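Long-range contacts in cell wall surface anchor family protein (Streptococcus agalactiae, PDB 3PHS), which is the minor pilin GBS52, a pilus subunit whose IgG-like domain mediates adhesion to lung epithelial cells: residues L49-K53 with L72-Q77; V171-H176 with R195-L199. All coordinates share one frame. Numbering follows the deposited sequence.

Contact 1: L49-K53 with L72-Q77; sequences LYQLK and LKKQAQ
This is a helix-to-strand junction laid against its neighbouring strand. The end of strand 46-52 meets the last turn of helix 69-75 and the start of edge strand 76-83, its antiparallel partner in a four-stranded sheet; helices 60-65 and 69-75 form the connection between these two strands of an Ig-like pilin. L72-Q75 are helical; A76, at phi/psi -86/160, is the first residue to leave helical geometry, while Y50-L52 remain extended. The nearest CA atoms across the segments are those of L52 and A76, 5.0 Å apart. The firm link is Q77 N to Q51 O, a nearly straight hydrogen bond of 2.7 Å; A76 CA lies 3.3 Å from Q51 O in a CA-H...O contact. Backbone hydrogen bonds of L49 with F80 and of Q51 with Q78 continue the pairing.

Y50 (chi1 m, chi2 81°) points toward the helix. L72 CB sits over the ring face, 3.6 Å from its centroid and 17° off the normal, a CH-pi contact, whereas A76 CB approaches the ring edge, 3.8 Å from Y50 CD2. Q51 (chi1 and chi2 t) brings NE2 to 3.1 Å from Q77 CG, and its OE1 accepts from Q78 NE2. On the exposed side, K53 NZ makes a weak 3.3 Å hydrogen bond to Q77 OE1. A water accepts from K53 N and donates to Q75 O, at 2.9 Å each. The chemistry grades from a buried aromatic-aliphatic cluster to a solvated polar end, with the Q77 N to Q51 O bond holding the chain, just after the helix, against strand 46-52.

Contact 2: V171-H176 with R195-L199; sequences VKNGVH and RISGL
Beginning at R195, strand 193-200 runs past the tip of a tight hairpin, V171-H176, whose type I' turn spans K172 to V175. N173 (57/32) and G174 (65/20) occupy the turn corners, closed by K172 N to V175 O (2.8 Å) and V175 N to K172 O (3.0 Å). R195 turns its guanidinium away to a salt bridge with D139. At I196 the CA lies 3.4 Å from G174 O, a CA-H...O contact, and CG2 meets V171 CG2 at 3.8 Å, in apolar surroundings that include L160 and L186. S197 brackets V175 in a single backbone bridge (CA-CA 4.8 Å): S197 N donates to G174 O at 3.0 Å, and H176 N donates to S197 O at 3.1 Å. S197 OG, chi1 p, stands 3.5 Å from V175 CG2. G198 adopts phi/psi 74/26, and a CB there would clash with V175 CG1; a water donates to G198 O (2.8 Å) and H176 O (2.7 Å). Finally L199 CD2 packs 3.9 Å from H176 CB, with H176 chi1 t. The type I' turn with N173 and G174 at its corners is that of a two-residue beta hairpin, here docked on strand 193-200 of the prealbumin-like domain.

Contact 1 closes before contact 2 opens along the chain, and the two lie on opposite sides of its centre, with centres about 37 Å and nearest atoms about 21 Å apart. They share no sheet. The two halves echo each other: each has a four-stranded antiparallel sheet whose second strand in sequence lies at the edge beside the first. In one, helices 60-65 and 69-75 fill the connection between strands 46-52 and 76-83; in the other, the hairpin of contact 2 occupies the corresponding connection, between 157-162 and 186-187. Contact 1 joins neighbouring strands of one sheet, whereas contact 2 ties a connection to strand 193-200 of another, consistent with two beta-rich units with differently elaborated loops.

Contact 1: L49-K53 with L72-Q77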
loop_
_atom_site.group_PDB
_atom_site.type_symbol
_atom_site.label_atom_id
_atom_site.label_comp_id
_atom_site.label_asym_id
_atom_site.label_seq_id
_atom_site.Cartn_x
_atom_site.Cartn_y
_atom_site.Cartn_z
ATOM N N LEU A 49 4.897 -3.341 18.457
ATOM C CA LEU A 49 5.199 -2.180 19.276
ATOM C C LEU A 49 6.679 -2.192 19.632
ATOM O O LEU A 49 7.168 -3.172 20.192
ATOM C CB LEU A 49 4.299 -2.159 20.530
ATOM C CG LEU A 49 2.898 -1.520 20.474
ATOM C CD1 LEU A 49 2.988 -0.020 20.439
ATOM C CD2 LEU A 49 2.009 -1.997 19.323
ATOM N N TYR A 50 7.379 -1.106 19.291
ATOM C CA TYR A 50 8.825 -0.971 19.493
ATOM C C TYR A 50 9.067 -0.013 20.651
ATOM O O TYR A 50 8.681 1.154 20.594
ATOM C CB TYR A 50 9.499 -0.497 18.208
ATOM C CG TYR A 50 9.461 -1.579 17.156
ATOM C CD1 TYR A 50 8.316 -1.789 16.380
ATOM C CD2 TYR A 50 10.535 -2.449 17.003
ATOM C CE1 TYR A 50 8.273 -2.813 15.430
ATOM C CE2 TYR A 50 10.499 -3.481 16.065
ATOM C CZ TYR A 50 9.377 -3.641 15.277
ATOM O OH TYR A 50 9.361 -4.673 14.382
ATOM N N GLN A 51 9.644 -0.541 21.726
ATOM C CA GLN A 51 9.960 0.265 22.903
ATOM C C GLN A 51 11.170 1.164 22.604
ATOM O O GLN A 51 12.263 0.662 22.341
ATOM C CB GLN A 51 10.305 -0.685 24.040
ATOM C CG GLN A 51 10.350 -0.110 25.428
ATOM C CD GLN A 51 10.642 -1.254 26.392
ATOM O OE1 GLN A 51 9.734 -1.823 26.990
ATOM N NE2 GLN A 51 11.878 -1.667 26.441
ATOM N N LEU A 52 10.978 2.482 22.650
ATOM C CA LEU A 52 12.075 3.416 22.342
ATOM C C LEU A 52 13.190 3.354 23.383
ATOM O O LEU A 52 12.924 3.156 24.564
ATOM C CB LEU A 52 11.571 4.859 22.218
ATOM C CG LEU A 52 11.111 5.305 20.834
ATOM C CD1 LEU A 52 9.927 4.455 20.339
ATOM C CD2 LEU A 52 10.763 6.782 20.843
ATOM N N LYS A 53 14.428 3.489 22.913
ATOM C CA LYS A 53 15.588 3.618 23.805
ATOM C C LYS A 53 15.911 5.072 24.087
ATOM O O LYS A 53 16.492 5.386 25.122
ATOM C CB LYS A 53 16.813 2.933 23.196
ATOM C CG LYS A 53 16.681 1.425 23.075
ATOM C CD LYS A 53 17.995 0.771 22.620
ATOM C CE LYS A 53 18.732 0.090 23.771
ATOM N NZ LYS A 53 18.899 0.943 25.001
ATOM N N LEU A 72 13.904 -0.842 12.903
ATOM C CA LEU A 72 13.042 -0.641 14.074
ATOM C C LEU A 72 13.599 -1.476 15.217
ATOM O O LEU A 72 13.783 -0.981 16.329
ATOM C CB LEU A 72 11.597 -1.055 13.760
ATOM C CG LEU A 72 10.830 -0.245 12.694
ATOM C CD1 LEU A 72 9.458 -0.887 12.429
ATOM C CD2 LEU A 72 10.649 1.225 13.094
ATOM N N LYS A 73 13.884 -2.740 14.922
ATOM C CA LYS A 73 14.426 -3.681 15.913
ATOM C C LYS A 73 15.763 -3.163 16.484
ATOM O O LYS A 73 15.971 -3.153 17.723
ATOM C CB LYS A 73 14.580 -5.068 15.265
ATOM C CG LYS A 73 15.252 -6.163 16.119
ATOM C CD LYS A 73 14.366 -6.610 17.263
ATOM C CE LYS A 73 15.033 -7.697 18.113
ATOM N NZ LYS A 73 14.045 -8.299 19.072
ATOM N N LYS A 74 16.636 -2.713 15.582
ATOM C CA LYS A 74 17.963 -2.202 15.930
ATOM C C LYS A 74 17.887 -1.033 16.923
ATOM O O LYS A 74 18.665 -0.966 17.873
ATOM C CB LYS A 74 18.703 -1.788 14.650
ATOM C CG LYS A 74 20.183 -1.434 14.814
ATOM C CD LYS A 74 20.748 -0.784 13.534
ATOM C CE LYS A 74 20.581 -1.673 12.287
ATOM N NZ LYS A 74 20.443 -0.879 11.017
ATOM N N GLN A 75 16.944 -0.120 16.713
ATOM C CA GLN A 75 16.831 1.059 17.578
ATOM C C GLN A 75 15.961 0.876 18.835
ATOM O O GLN A 75 15.985 1.734 19.719
ATOM C CB GLN A 75 16.374 2.287 16.769
ATOM C CG GLN A 75 17.408 2.709 15.734
ATOM C CD GLN A 75 17.183 4.080 15.138
ATOM O OE1 GLN A 75 16.632 4.992 15.775
ATOM N NE2 GLN A 75 17.657 4.253 13.908
ATOM N N ALA A 76 15.185 -0.207 18.903
ATOM C CA ALA A 76 14.282 -0.468 20.031
ATOM C C ALA A 76 14.969 -1.196 21.201
ATOM O O ALA A 76 16.008 -1.822 21.007
ATOM C CB ALA A 76 13.050 -1.263 19.560
ATOM N N GLN A 77 14.371 -1.099 22.395
ATOM C CA GLN A 77 14.847 -1.781 23.627
ATOM C C GLN A 77 14.232 -3.166 23.830
ATOM O O GLN A 77 14.945 -4.087 24.224
ATOM C CB GLN A 77 14.589 -0.917 24.873
ATOM C CG GLN A 77 14.974 -1.558 26.227
ATOM C CD GLN A 77 16.257 -0.993 26.841
ATOM O OE1 GLN A 77 16.381 0.230 27.071
ATOM N NE2 GLN A 77 17.216 -1.885 27.131
HETATM O O HOH W 1 15.395 4.479 20.322
#

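Contact 2: V171-H176 with R195-L199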
loop_
_atom_site.group_PDB
_atom_site.type_symbol
_atom_site.label_atom_id
_atom_site.label_comp_id
_atom_site.label_asym_id
_atom_site.label_seq_id
_atom_site.Cartn_x
_atom_site.Cartn_y
_atom_site.Cartn_z
ATOM N N VAL A 171 -3.624 -9.950 -8.728
ATOM C CA VAL A 171 -4.990 -9.694 -9.181
ATOM C C VAL A 171 -5.665 -11.011 -9.588
ATOM O O VAL A 171 -5.015 -11.882 -10.163
ATOM C CB VAL A 171 -4.998 -8.667 -10.374
ATOM C CG1 VAL A 171 -6.397 -8.438 -10.917
ATOM C CG2 VAL A 171 -4.352 -7.325 -9.949
ATOM N N LYS A 172 -6.949 -11.135 -9.268
ATOM C CA LYS A 172 -7.779 -12.305 -9.589
ATOM C C LYS A 172 -9.232 -11.815 -9.750
ATOM O O LYS A 172 -9.684 -10.967 -8.994
ATOM C CB LYS A 172 -7.663 -13.335 -8.443
ATOM C CG LYS A 172 -8.398 -14.693 -8.605
ATOM C CD LYS A 172 -8.221 -15.510 -7.307
ATOM C CE LYS A 172 -9.263 -16.613 -7.147
ATOM N NZ LYS A 172 -8.886 -17.552 -6.051
ATOM N N ASN A 173 -9.979 -12.342 -10.719
ATOM C CA ASN A 173 -11.360 -11.861 -10.959
ATOM C C ASN A 173 -11.413 -10.341 -11.251
ATOM O O ASN A 173 -12.393 -9.660 -10.892
ATOM C CB ASN A 173 -12.306 -12.215 -9.777
ATOM C CG ASN A 173 -12.484 -13.727 -9.572
ATOM O OD1 ASN A 173 -12.561 -14.218 -8.432
ATOM N ND2 ASN A 173 -12.553 -14.466 -10.671
ATOM N N GLY A 174 -10.353 -9.820 -11.881
ATOM C CA GLY A 174 -10.215 -8.373 -12.170
ATOM C C GLY A 174 -10.108 -7.488 -10.934
ATOM O O GLY A 174 -10.360 -6.274 -10.984
ATOM N N VAL A 175 -9.737 -8.107 -9.819
ATOM C CA VAL A 175 -9.720 -7.441 -8.533
ATOM C C VAL A 175 -8.401 -7.734 -7.819
ATOM O O VAL A 175 -7.866 -8.826 -7.932
ATOM C CB VAL A 175 -10.919 -7.944 -7.656
ATOM C CG1 VAL A 175 -10.910 -7.293 -6.325
ATOM C CG2 VAL A 175 -12.258 -7.672 -8.351
ATOM N N HIS A 176 -7.891 -6.756 -7.077
ATOM C CA HIS A 176 -6.770 -6.998 -6.195
ATOM C C HIS A 176 -7.132 -8.156 -5.241
ATOM O O HIS A 176 -8.191 -8.143 -4.580
ATOM C CB HIS A 176 -6.392 -5.729 -5.437
ATOM C CG HIS A 176 -5.295 -5.935 -4.441
ATOM N ND1 HIS A 176 -5.082 -5.084 -3.376
ATOM C CD2 HIS A 176 -4.353 -6.903 -4.345
ATOM C CE1 HIS A 176 -4.064 -5.529 -2.661
ATOM N NE2 HIS A 176 -3.610 -6.635 -3.223
ATOM N N ARG A 195 -8.108 -3.649 -16.454
ATOM C CA ARG A 195 -8.962 -3.017 -15.435
ATOM C C ARG A 195 -8.801 -3.751 -14.114
ATOM O O ARG A 195 -8.855 -4.984 -14.072
ATOM C CB ARG A 195 -10.434 -3.018 -15.839
ATOM C CG ARG A 195 -10.742 -2.210 -17.091
ATOM C CD ARG A 195 -12.205 -2.339 -17.492
ATOM N NE ARG A 195 -12.515 -1.563 -18.704
ATOM C CZ ARG A 195 -12.377 -2.018 -19.948
ATOM N NH1 ARG A 195 -11.924 -3.251 -20.166
ATOM N NH2 ARG A 195 -12.693 -1.238 -20.979
ATOM N N ILE A 196 -8.562 -3.001 -13.045
ATOM C CA ILE A 196 -8.333 -3.611 -11.726
ATOM C C ILE A 196 -9.185 -2.822 -10.728
ATOM O O ILE A 196 -8.995 -1.638 -10.584
ATOM C CB ILE A 196 -6.839 -3.556 -11.292
ATOM C CG1 ILE A 196 -5.902 -4.219 -12.331
ATOM C CG2 ILE A 196 -6.648 -4.249 -9.928
ATOM C CD1 ILE A 196 -4.413 -3.859 -12.142
ATOM N N SER A 197 -10.127 -3.473 -10.053
ATOM C CA SER A 197 -10.883 -2.767 -9.012
ATOM C C SER A 197 -10.413 -3.290 -7.650
ATOM O O SER A 197 -9.560 -4.165 -7.584
ATOM C CB SER A 197 -12.386 -2.937 -9.207
ATOM O OG SER A 197 -12.716 -4.306 -9.185
ATOM N N GLY A 198 -10.946 -2.726 -6.575
ATOM C CA GLY A 198 -10.619 -3.203 -5.235
ATOM C C GLY A 198 -9.216 -2.784 -4.800
ATOM O O GLY A 198 -8.590 -3.478 -3.987
ATOM N N LEU A 199 -8.710 -1.677 -5.353
ATOM C CA LEU A 199 -7.426 -1.114 -4.907
ATOM C C LEU A 199 -7.682 -0.051 -3.848
ATOM O O LEU A 199 -8.407 0.911 -4.083
ATOM C CB LEU A 199 -6.627 -0.499 -6.069
ATOM C CG LEU A 199 -6.133 -1.525 -7.115
ATOM C CD1 LEU A 199 -5.810 -0.845 -8.438
ATOM C CD2 LEU A 199 -4.943 -2.327 -6.608
HETATM O O HOH W 2 -9.698 -6.078 -3.735
#